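Local atomic coordinates of Atp-dependent DNA ligase (Psychromonas sp., PDB entry 4D05), a protein that joins breaks in DNA at the expense of ATP, working through an intermediate in which AMP is attached covalently to the enzyme. Residues P5-T10 with L163-R168; Y21-K26 with E153-H158; L157-A162 with S169-K174. One frame throughout, in Å; residues are numbered along the deposited sequence. Where two conformers were deposited one is given.

How the contacts relate
All three contacts lie in one mixed sheet of the ligase domain, whose strands run side by side in the order 21-26, 154-159, 173-175, 8-11 and 168-169. Contact 2 joins the first two strands, contact 3 the second and third, and contact 1 the last two. Between centres, contact 3 lies about 9 Å from each of the others, which are about 15 Å apart. Along the chain, contact 2 is nested within the loop that contact 1 closes, whereas the segments of contacts 1 and 3 alternate. Contacts 1 and 2 thus bring distant pieces of sequence, and contact 3 neighbouring ones, into one sheet carrying the adenylated lysine, with a sulfate touching contacts 1 and 3.

Contact 1 (P5-T10 with L163-R168); sequences PIQLAT and LYQTKR. With SO4 (sulfate ion), chain F.
Gln7 and Tyr164 pack tightly at one end of this contact. The tyrosine hydroxyl accepts from the backbone N of Gln7, with OH and N 2.8 Å apart, while Gln7 CB sits over one ring face in a CH-pi contact, 3.9 Å from the centroid. With CG anti to its backbone N (chi1 -178°), Gln7 extends its amide above the rim of the same ring, the two planes 26° apart. Gln7 OE1 accepts from the backbone N of Gln165 at 3.0 Å and from a water that bridges to Leu163 O. An alanine in place of Tyr164 would lack both the hydroxyl and the ring, and would probably loosen the hold on Gln7 N and on the Gln7 side chain. Further along, Leu8 N meets Lys167 O at 2.7 Å in an almost straight bond. Arg168, bent at chi2, then folds back: its NH1 donates to Ala9 O at 2.8 Å, and Leu8 CD1 covers the middle of one guanidinium face. NH1 and NH2 also bind a sulfate ion. The solvent side is looser: Thr166, centring an inverse gamma turn, offers Pro5 just a methyl, and Lys167 points away. Leu8 and Arg168 pair in parallel at the margin of the sheet; across strand 8-11 lies strand 173-175, while Ile6 and Tyr164 pack against strands 30-34 and 62-67 of a second sheet.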
# COMPACT_ATOMS: atom_id res chain seq x y z
N PRO A 5 15.14 -10.51 3.34
CA PRO A 5 14.25 -11.60 3.76
C PRO A 5 13.06 -10.99 4.45
O PRO A 5 12.97 -10.97 5.68
CB PRO A 5 15.10 -12.39 4.75
CG PRO A 5 15.94 -11.33 5.40
CD PRO A 5 16.24 -10.32 4.31
N ILE A 6 12.16 -10.46 3.65
CA ILE A 6 11.04 -9.71 4.18
C ILE A 6 9.63 -10.31 3.98
O ILE A 6 9.35 -11.07 3.02
CB ILE A 6 11.10 -8.28 3.65
CG1 ILE A 6 11.03 -8.23 2.12
CG2 ILE A 6 12.35 -7.67 4.13
CD1 ILE A 6 10.83 -6.86 1.54
N GLN A 7 8.74 -9.95 4.90
CA GLN A 7 7.35 -10.42 4.85
C GLN A 7 6.58 -9.51 3.99
O GLN A 7 6.80 -8.30 4.08
CB GLN A 7 6.71 -10.34 6.23
CG GLN A 7 5.29 -10.84 6.30
CD GLN A 7 4.95 -11.20 7.75
OE1 GLN A 7 4.90 -12.36 8.14
NE2 GLN A 7 4.79 -10.23 8.53
N LEU A 8 5.67 -10.06 3.17
CA LEU A 8 4.83 -9.28 2.29
C LEU A 8 3.32 -9.39 2.59
O LEU A 8 2.79 -10.42 3.05
CB LEU A 8 5.06 -9.67 0.82
CG LEU A 8 6.49 -9.78 0.28
CD1 LEU A 8 6.37 -10.20 -1.17
CD2 LEU A 8 7.31 -8.45 0.41
N ALA A 9 2.63 -8.28 2.31
CA ALA A 9 1.21 -8.17 2.67
C ALA A 9 0.30 -8.73 1.60
O ALA A 9 0.59 -8.63 0.39
CB ALA A 9 0.85 -6.74 2.92
N THR A 10 -0.82 -9.27 2.05
CA THR A 10 -1.95 -9.64 1.19
C THR A 10 -3.09 -8.61 1.25
O THR A 10 -2.95 -7.60 1.92
CB THR A 10 -2.50 -11.01 1.58
OG1 THR A 10 -2.82 -11.03 2.98
CG2 THR A 10 -1.46 -12.10 1.25
N LEU A 163 3.39 -15.05 13.34
CA LEU A 163 4.83 -15.25 13.39
C LEU A 163 5.42 -14.78 12.06
O LEU A 163 4.82 -15.01 11.00
CB LEU A 163 5.12 -16.73 13.59
CG LEU A 163 4.66 -17.29 14.93
CD1 LEU A 163 4.94 -18.79 15.03
CD2 LEU A 163 5.34 -16.57 16.09
N TYR A 164 6.62 -14.21 12.08
CA TYR A 164 7.19 -13.62 10.88
C TYR A 164 7.47 -14.68 9.82
O TYR A 164 8.04 -15.73 10.12
CB TYR A 164 8.50 -12.90 11.21
CG TYR A 164 8.92 -11.92 10.12
CD1 TYR A 164 8.47 -10.61 10.17
CD2 TYR A 164 9.77 -12.29 9.08
CE1 TYR A 164 8.83 -9.68 9.19
CE2 TYR A 164 10.12 -11.38 8.11
CZ TYR A 164 9.66 -10.07 8.18
OH TYR A 164 9.99 -9.11 7.21
N GLN A 165 7.06 -14.39 8.58
CA GLN A 165 7.27 -15.29 7.44
C GLN A 165 7.86 -14.50 6.31
O GLN A 165 7.40 -13.37 6.07
CB GLN A 165 5.93 -15.86 6.98
CG GLN A 165 5.22 -16.68 7.97
CD GLN A 165 3.96 -17.27 7.37
OE1 GLN A 165 3.29 -16.64 6.58
NE2 GLN A 165 3.66 -18.50 7.73
N THR A 166 8.87 -15.06 5.62
CA THR A 166 9.61 -14.33 4.58
C THR A 166 8.92 -14.54 3.24
O THR A 166 9.49 -15.12 2.33
CB THR A 166 11.08 -14.78 4.51
OG1 THR A 166 11.18 -16.18 4.17
CG2 THR A 166 11.74 -14.53 5.84
N LYS A 167 7.66 -14.14 3.18
CA LYS A 167 6.86 -14.34 1.98
C LYS A 167 5.59 -13.55 2.11
O LYS A 167 5.47 -12.79 3.05
CB LYS A 167 6.51 -15.81 1.83
CG LYS A 167 5.65 -16.33 2.94
CD LYS A 167 5.10 -17.69 2.57
CE LYS A 167 6.20 -18.61 2.06
NZ LYS A 167 5.72 -20.01 1.81
N ARG A 168 4.63 -13.74 1.19
CA ARG A 168 3.32 -13.11 1.36
C ARG A 168 2.70 -13.76 2.58
O ARG A 168 2.95 -14.93 2.87
CB ARG A 168 2.42 -13.27 0.11
CG ARG A 168 2.93 -12.51 -1.10
CD ARG A 168 1.95 -11.49 -1.72
NE ARG A 168 2.63 -10.71 -2.76
CZ ARG A 168 2.94 -9.41 -2.69
NH1 ARG A 168 2.59 -8.66 -1.64
NH2 ARG A 168 3.58 -8.82 -3.71
S SO4 F . 4.24 -5.06 -1.86
O1 SO4 F . 3.67 -3.73 -2.12
O2 SO4 F . 5.63 -4.96 -1.38
O3 SO4 F . 3.48 -5.74 -0.81
O4 SO4 F . 4.21 -5.85 -3.10
O HOH W 1 2.80 -13.91 9.28

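Contact 2 (Y21-K26 with E153-H158); sequences YYVSEK and EGLMLH. With AMP (adenosine monophosphate), chain H.
The adenine of the bound nucleotide lies against Met156, a selenomethionine here, whose CG stands over the base 3.4 Å from AMP C6. The amino group of the base is held twice, AMP N6 donating to Ser24 OG and to Glu25 O, each at 2.9 Å. At the far end of the strands the His158 backbone fills two ring edges: its N lies in the plane of the Tyr21 ring, its O near that of Tyr22. The His158 ring itself stacks on Phe107, and Tyr22 OH bonds to Glu108. Between these ends run two antiparallel strands, with hydrogen-bonded pairs at Tyr22-His158 and Ser24-Met156; the bond from Met156 N to Ser24 O is 2.8 Å long. They carry two signatures of covalent nucleotidyltransferases: Lys26 opens the KxDG sequence of motif I, and Glu153-Gly154 matches motif IV. Lys26 NZ is bonded to AMP P at 1.9 Å, the enzyme-adenylate state, which would probably remove the charge of a free lysine. The Lys26 chain is extended until chi4 (-70°) turns NZ onto the phosphorus; it crosses the Met156 side chain obliquely, Lys26 CG 3.9 Å from Met156 SE. Gly154 lies alongside, and at its backbone angles a CB would jam against the carbonyl O of Glu153. One water joins Glu25 OE2, Lys26 O and Glu153 N, Glu25 being salt-bridged to Arg70 as well. On the sheet face bearing Val23 and Leu157, Val23 CG1 meets Leu155 CD1 at 4.1 Å, and both residues pack on Leu140 of helix 137-149.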
# COMPACT_ATOMS: atom_id res chain seq x y z
N TYR A 21 -6.47 -7.93 15.12
CA TYR A 21 -5.43 -7.27 14.33
C TYR A 21 -5.00 -5.93 14.87
O TYR A 21 -5.83 -5.10 15.25
CB TYR A 21 -5.93 -7.04 12.90
CG TYR A 21 -6.17 -8.32 12.20
CD1 TYR A 21 -7.33 -9.04 12.44
CD2 TYR A 21 -5.24 -8.83 11.32
CE1 TYR A 21 -7.54 -10.24 11.83
CE2 TYR A 21 -5.45 -10.03 10.70
CZ TYR A 21 -6.62 -10.74 10.97
OH TYR A 21 -6.87 -11.95 10.39
N TYR A 22 -3.70 -5.69 14.84
CA TYR A 22 -3.18 -4.36 15.06
C TYR A 22 -3.28 -3.56 13.76
O TYR A 22 -2.88 -4.03 12.69
CB TYR A 22 -1.72 -4.40 15.56
CG TYR A 22 -1.69 -4.72 17.04
CD1 TYR A 22 -1.91 -3.73 17.99
CD2 TYR A 22 -1.50 -6.01 17.48
CE1 TYR A 22 -1.91 -4.02 19.36
CE2 TYR A 22 -1.51 -6.32 18.83
CZ TYR A 22 -1.72 -5.33 19.76
OH TYR A 22 -1.71 -5.66 21.11
N VAL A 23 -3.78 -2.33 13.89
CA VAL A 23 -4.06 -1.48 12.74
C VAL A 23 -3.12 -0.29 12.77
O VAL A 23 -2.97 0.36 13.80
CB VAL A 23 -5.53 -0.99 12.76
CG1 VAL A 23 -5.83 -0.16 11.55
CG2 VAL A 23 -6.44 -2.19 12.88
N SER A 24 -2.51 -0.00 11.62
CA SER A 24 -1.56 1.08 11.50
C SER A 24 -1.80 1.80 10.18
O SER A 24 -2.46 1.28 9.29
CB SER A 24 -0.12 0.52 11.54
OG SER A 24 0.10 -0.37 10.46
N GLU A 25 -1.27 3.00 10.06
CA GLU A 25 -1.36 3.76 8.80
C GLU A 25 -0.39 3.21 7.77
O GLU A 25 0.81 3.03 8.03
CB GLU A 25 -1.05 5.24 9.07
CG GLU A 25 -1.24 6.11 7.81
CD GLU A 25 -1.12 7.59 8.06
OE1 GLU A 25 -1.31 8.01 9.22
OE2 GLU A 25 -0.83 8.35 7.08
N LYS A 26 -0.90 2.94 6.58
CA LYS A 26 -0.08 2.54 5.44
C LYS A 26 0.69 3.79 4.97
O LYS A 26 0.09 4.77 4.57
CB LYS A 26 -1.00 2.04 4.34
CG LYS A 26 -0.33 1.41 3.13
CD LYS A 26 -1.44 0.94 2.18
CE LYS A 26 -0.89 0.00 1.08
NZ LYS A 26 -0.08 0.87 0.21
N GLU A 153 -2.45 7.22 2.98
CA GLU A 153 -2.61 6.26 1.90
C GLU A 153 -3.65 5.18 2.19
O GLU A 153 -4.34 4.69 1.30
CB GLU A 153 -1.23 5.62 1.59
CG GLU A 153 -1.09 5.00 0.22
CD GLU A 153 -0.90 6.03 -0.90
OE1 GLU A 153 -1.11 7.23 -0.67
OE2 GLU A 153 -0.54 5.63 -2.02
N GLY A 154 -3.76 4.78 3.45
CA GLY A 154 -4.64 3.69 3.81
C GLY A 154 -4.21 3.11 5.14
O GLY A 154 -3.56 3.79 5.94
N LEU A 155 -4.62 1.85 5.38
CA LEU A 155 -4.29 1.17 6.63
C LEU A 155 -3.62 -0.17 6.37
O LEU A 155 -3.74 -0.74 5.29
CB LEU A 155 -5.58 0.92 7.44
CG LEU A 155 -6.34 2.17 7.83
CD1 LEU A 155 -7.70 1.82 8.48
CD2 LEU A 155 -5.50 2.96 8.75
N MSE A 156 -2.91 -0.67 7.37
CA MSE A 156 -2.41 -2.02 7.39
C MSE A 156 -2.92 -2.73 8.64
O MSE A 156 -3.05 -2.11 9.67
CB MSE A 156 -0.86 -2.03 7.45
CG MSE A 156 -0.17 -1.27 6.31
SE MSE A 156 -0.34 -2.19 4.57
CE MSE A 156 0.32 -3.96 5.12
N LEU A 157 -3.18 -4.04 8.50
CA LEU A 157 -3.64 -4.88 9.58
C LEU A 157 -2.64 -6.03 9.77
O LEU A 157 -2.24 -6.68 8.80
CB LEU A 157 -5.01 -5.47 9.25
CG LEU A 157 -6.19 -4.47 9.29
CD1 LEU A 157 -6.32 -3.67 7.99
CD2 LEU A 157 -7.48 -5.19 9.53
N HIS A 158 -2.29 -6.31 11.01
CA HIS A 158 -1.34 -7.40 11.28
C HIS A 158 -1.82 -8.18 12.50
O HIS A 158 -2.00 -7.62 13.57
CB HIS A 158 0.03 -6.80 11.52
CG HIS A 158 1.16 -7.78 11.45
ND1 HIS A 158 2.47 -7.39 11.34
CD2 HIS A 158 1.18 -9.13 11.49
CE1 HIS A 158 3.25 -8.45 11.26
NE2 HIS A 158 2.49 -9.53 11.39
P AMP H . 1.02 -0.37 -0.79
O1P AMP H . 0.17 -1.29 -1.62
O2P AMP H . 1.97 0.67 -1.36
O5' AMP H . 1.75 -1.29 0.28
C5' AMP H . 2.48 -0.57 1.25
C4' AMP H . 3.81 -1.25 1.36
O4' AMP H . 4.61 -0.63 2.35
C3' AMP H . 3.56 -2.66 1.77
O3' AMP H . 4.43 -3.43 0.93
C2' AMP H . 3.96 -2.71 3.21
O2' AMP H . 4.60 -3.99 3.23
C1' AMP H . 4.80 -1.43 3.50
N9 AMP H . 4.18 -0.60 4.59
C8 AMP H . 3.87 0.72 4.64
N7 AMP H . 3.28 1.09 5.80
C5 AMP H . 3.26 -0.04 6.55
C6 AMP H . 2.73 -0.40 7.87
N6 AMP H . 2.17 0.54 8.63
N1 AMP H . 2.90 -1.67 8.25
C2 AMP H . 3.43 -2.63 7.47
N3 AMP H . 3.91 -2.39 6.26
C4 AMP H . 3.85 -1.13 5.76
O HOH W 2 -0.02 7.47 4.69

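Contact 3 (L157-A162 with S169-K174); sequences LHHQDA and SRDLMK. With AMP (adenosine monophosphate), chain H; SO4 (sulfate ion), chain F.
Lys174 NZ makes four hydrogen bonds, two good and two weak. It donates to AMP O1P at 2.7 Å and to sulfate O1 at 2.9 Å, with weak bonds to AMP O5' and sulfate O3. The lysine belongs to the LMKLK sequence, matching the lysine-containing motif V of covalent nucleotidyltransferases, and it reaches the phosphate on a chain extended beyond CG. Its charge would probably offset that of the adenylate, while the sulfate, likely from the crystallisation liquor and also bound by Arg168 and Lys42, suggests a site that favours anions. The strand carrying this lysine runs antiparallel to 154-159. Leu157 and Met173 form a hydrogen-bonded pair, with Met173 N 2.8 Å from Leu157 O, and His159 N continues the ladder to Asp171 O. Next to it, Leu172, with CG anti to its backbone N (chi1 -179°), crosses the His158 side chain obliquely and brings CD1 to 3.8 Å from ND1. At the end of the ladder each segment bends through a type I turn that shares residues with it, His159 to Ala162 and Ser169 to Leu172. Where the turns meet, the Asp171 side chain lies by the Ala162 methyl, the two CB atoms 3.6 Å apart. Each turn is fastened by a side chain. Ser169 OG accepts a hydrogen bond from Asp171 N at 3.0 Å, making an ST turn. In the other, Asp161 N donates to His159 ND1 at 3.1 Å, approaching 8° out of the imidazole plane.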
# COMPACT_ATOMS: atom_id res chain seq x y z
N LEU A 157 -3.18 -4.04 8.50
CA LEU A 157 -3.64 -4.88 9.58
C LEU A 157 -2.64 -6.03 9.77
O LEU A 157 -2.24 -6.68 8.80
CB LEU A 157 -5.01 -5.47 9.25
CG LEU A 157 -6.19 -4.47 9.29
CD1 LEU A 157 -6.32 -3.67 7.99
CD2 LEU A 157 -7.48 -5.19 9.53
N HIS A 158 -2.29 -6.31 11.01
CA HIS A 158 -1.34 -7.40 11.28
C HIS A 158 -1.82 -8.18 12.50
O HIS A 158 -2.00 -7.62 13.57
CB HIS A 158 0.03 -6.80 11.52
CG HIS A 158 1.16 -7.78 11.45
ND1 HIS A 158 2.47 -7.39 11.34
CD2 HIS A 158 1.18 -9.13 11.49
CE1 HIS A 158 3.25 -8.45 11.26
NE2 HIS A 158 2.49 -9.53 11.39
N HIS A 159 -2.10 -9.46 12.29
CA HIS A 159 -2.64 -10.31 13.34
C HIS A 159 -1.70 -10.36 14.55
O HIS A 159 -0.49 -10.60 14.41
CB HIS A 159 -2.92 -11.70 12.78
CG HIS A 159 -3.83 -12.52 13.61
ND1 HIS A 159 -3.47 -13.00 14.85
CD2 HIS A 159 -5.10 -12.95 13.39
CE1 HIS A 159 -4.47 -13.71 15.36
NE2 HIS A 159 -5.48 -13.68 14.50
N GLN A 160 -2.27 -10.14 15.73
CA GLN A 160 -1.48 -10.08 16.98
C GLN A 160 -0.68 -11.36 17.26
O GLN A 160 0.35 -11.31 17.93
CB GLN A 160 -2.40 -9.74 18.18
CG GLN A 160 -3.42 -10.80 18.45
CD GLN A 160 -4.53 -10.33 19.36
OE1 GLN A 160 -4.49 -9.23 19.89
NE2 GLN A 160 -5.55 -11.16 19.52
N ASP A 161 -1.17 -12.51 16.81
CA ASP A 161 -0.48 -13.79 17.00
C ASP A 161 0.43 -14.24 15.86
O ASP A 161 1.02 -15.33 15.93
CB ASP A 161 -1.48 -14.91 17.25
CG ASP A 161 -2.36 -14.67 18.47
OD1 ASP A 161 -1.89 -14.07 19.46
OD2 ASP A 161 -3.53 -15.10 18.44
N ALA A 162 0.58 -13.41 14.83
CA ALA A 162 1.33 -13.82 13.65
C ALA A 162 2.80 -14.01 13.95
O ALA A 162 3.38 -13.25 14.71
CB ALA A 162 1.18 -12.81 12.59
N SER A 169 2.00 -12.95 3.37
CA SER A 169 1.36 -13.44 4.56
C SER A 169 -0.14 -13.04 4.64
O SER A 169 -0.50 -11.88 4.46
CB SER A 169 2.09 -12.93 5.79
OG SER A 169 1.29 -13.18 6.96
N ARG A 170 -1.00 -14.01 4.92
CA ARG A 170 -2.40 -13.74 5.15
C ARG A 170 -2.68 -13.00 6.47
O ARG A 170 -3.76 -12.46 6.68
CB ARG A 170 -3.17 -15.03 5.19
CG ARG A 170 -3.28 -15.73 3.85
CD ARG A 170 -4.05 -17.05 3.97
NE ARG A 170 -5.47 -16.90 4.32
CZ ARG A 170 -6.44 -16.65 3.43
NH1 ARG A 170 -6.17 -16.48 2.14
NH2 ARG A 170 -7.70 -16.54 3.84
N ASP A 171 -1.70 -13.01 7.36
CA ASP A 171 -1.83 -12.34 8.63
C ASP A 171 -1.49 -10.85 8.54
O ASP A 171 -1.68 -10.12 9.50
CB ASP A 171 -0.94 -12.97 9.64
CG ASP A 171 -1.45 -14.30 10.10
OD1 ASP A 171 -2.68 -14.55 10.03
OD2 ASP A 171 -0.61 -15.08 10.50
N LEU A 172 -0.95 -10.42 7.40
CA LEU A 172 -0.63 -9.03 7.17
C LEU A 172 -1.41 -8.56 5.96
O LEU A 172 -1.20 -9.08 4.87
CB LEU A 172 0.88 -8.88 6.89
CG LEU A 172 1.39 -7.46 6.66
CD1 LEU A 172 1.22 -6.56 7.88
CD2 LEU A 172 2.85 -7.42 6.20
N MSE A 173 -2.31 -7.61 6.14
CA MSE A 173 -3.20 -7.18 5.06
C MSE A 173 -3.17 -5.66 4.81
O MSE A 173 -3.08 -4.87 5.74
CB MSE A 173 -4.62 -7.58 5.37
CG MSE A 173 -4.85 -9.07 5.39
SE MSE A 173 -6.65 -9.54 5.99
CE MSE A 173 -6.33 -9.29 7.87
N LYS A 174 -3.29 -5.30 3.53
CA LYS A 174 -3.41 -3.92 3.09
C LYS A 174 -4.87 -3.58 3.02
O LYS A 174 -5.64 -4.35 2.48
CB LYS A 174 -2.87 -3.71 1.66
CG LYS A 174 -1.50 -4.19 1.43
CD LYS A 174 -1.13 -4.10 -0.08
CE LYS A 174 0.33 -4.36 -0.24
NZ LYS A 174 0.80 -3.96 -1.58
P AMP H . 1.02 -0.37 -0.79
O1P AMP H . 0.17 -1.29 -1.62
O2P AMP H . 1.97 0.67 -1.36
O5' AMP H . 1.75 -1.29 0.28
C5' AMP H . 2.48 -0.57 1.25
C4' AMP H . 3.81 -1.25 1.36
O4' AMP H . 4.61 -0.63 2.35
C3' AMP H . 3.56 -2.66 1.77
O3' AMP H . 4.43 -3.43 0.93
C2' AMP H . 3.96 -2.71 3.21
O2' AMP H . 4.60 -3.99 3.23
C1' AMP H . 4.80 -1.43 3.50
N9 AMP H . 4.18 -0.60 4.59
C8 AMP H . 3.87 0.72 4.64
N7 AMP H . 3.28 1.09 5.80
C5 AMP H . 3.26 -0.04 6.55
C6 AMP H . 2.73 -0.40 7.87
N6 AMP H . 2.17 0.54 8.63
N1 AMP H . 2.90 -1.67 8.25
C2 AMP H . 3.43 -2.63 7.47
N3 AMP H . 3.91 -2.39 6.26
C4 AMP H . 3.85 -1.13 5.76
S SO4 F . 4.24 -5.06 -1.86
O1 SO4 F . 3.67 -3.73 -2.12
O2 SO4 F . 5.63 -4.96 -1.38
O3 SO4 F . 3.48 -5.74 -0.81
O4 SO4 F . 4.21 -5.85 -3.10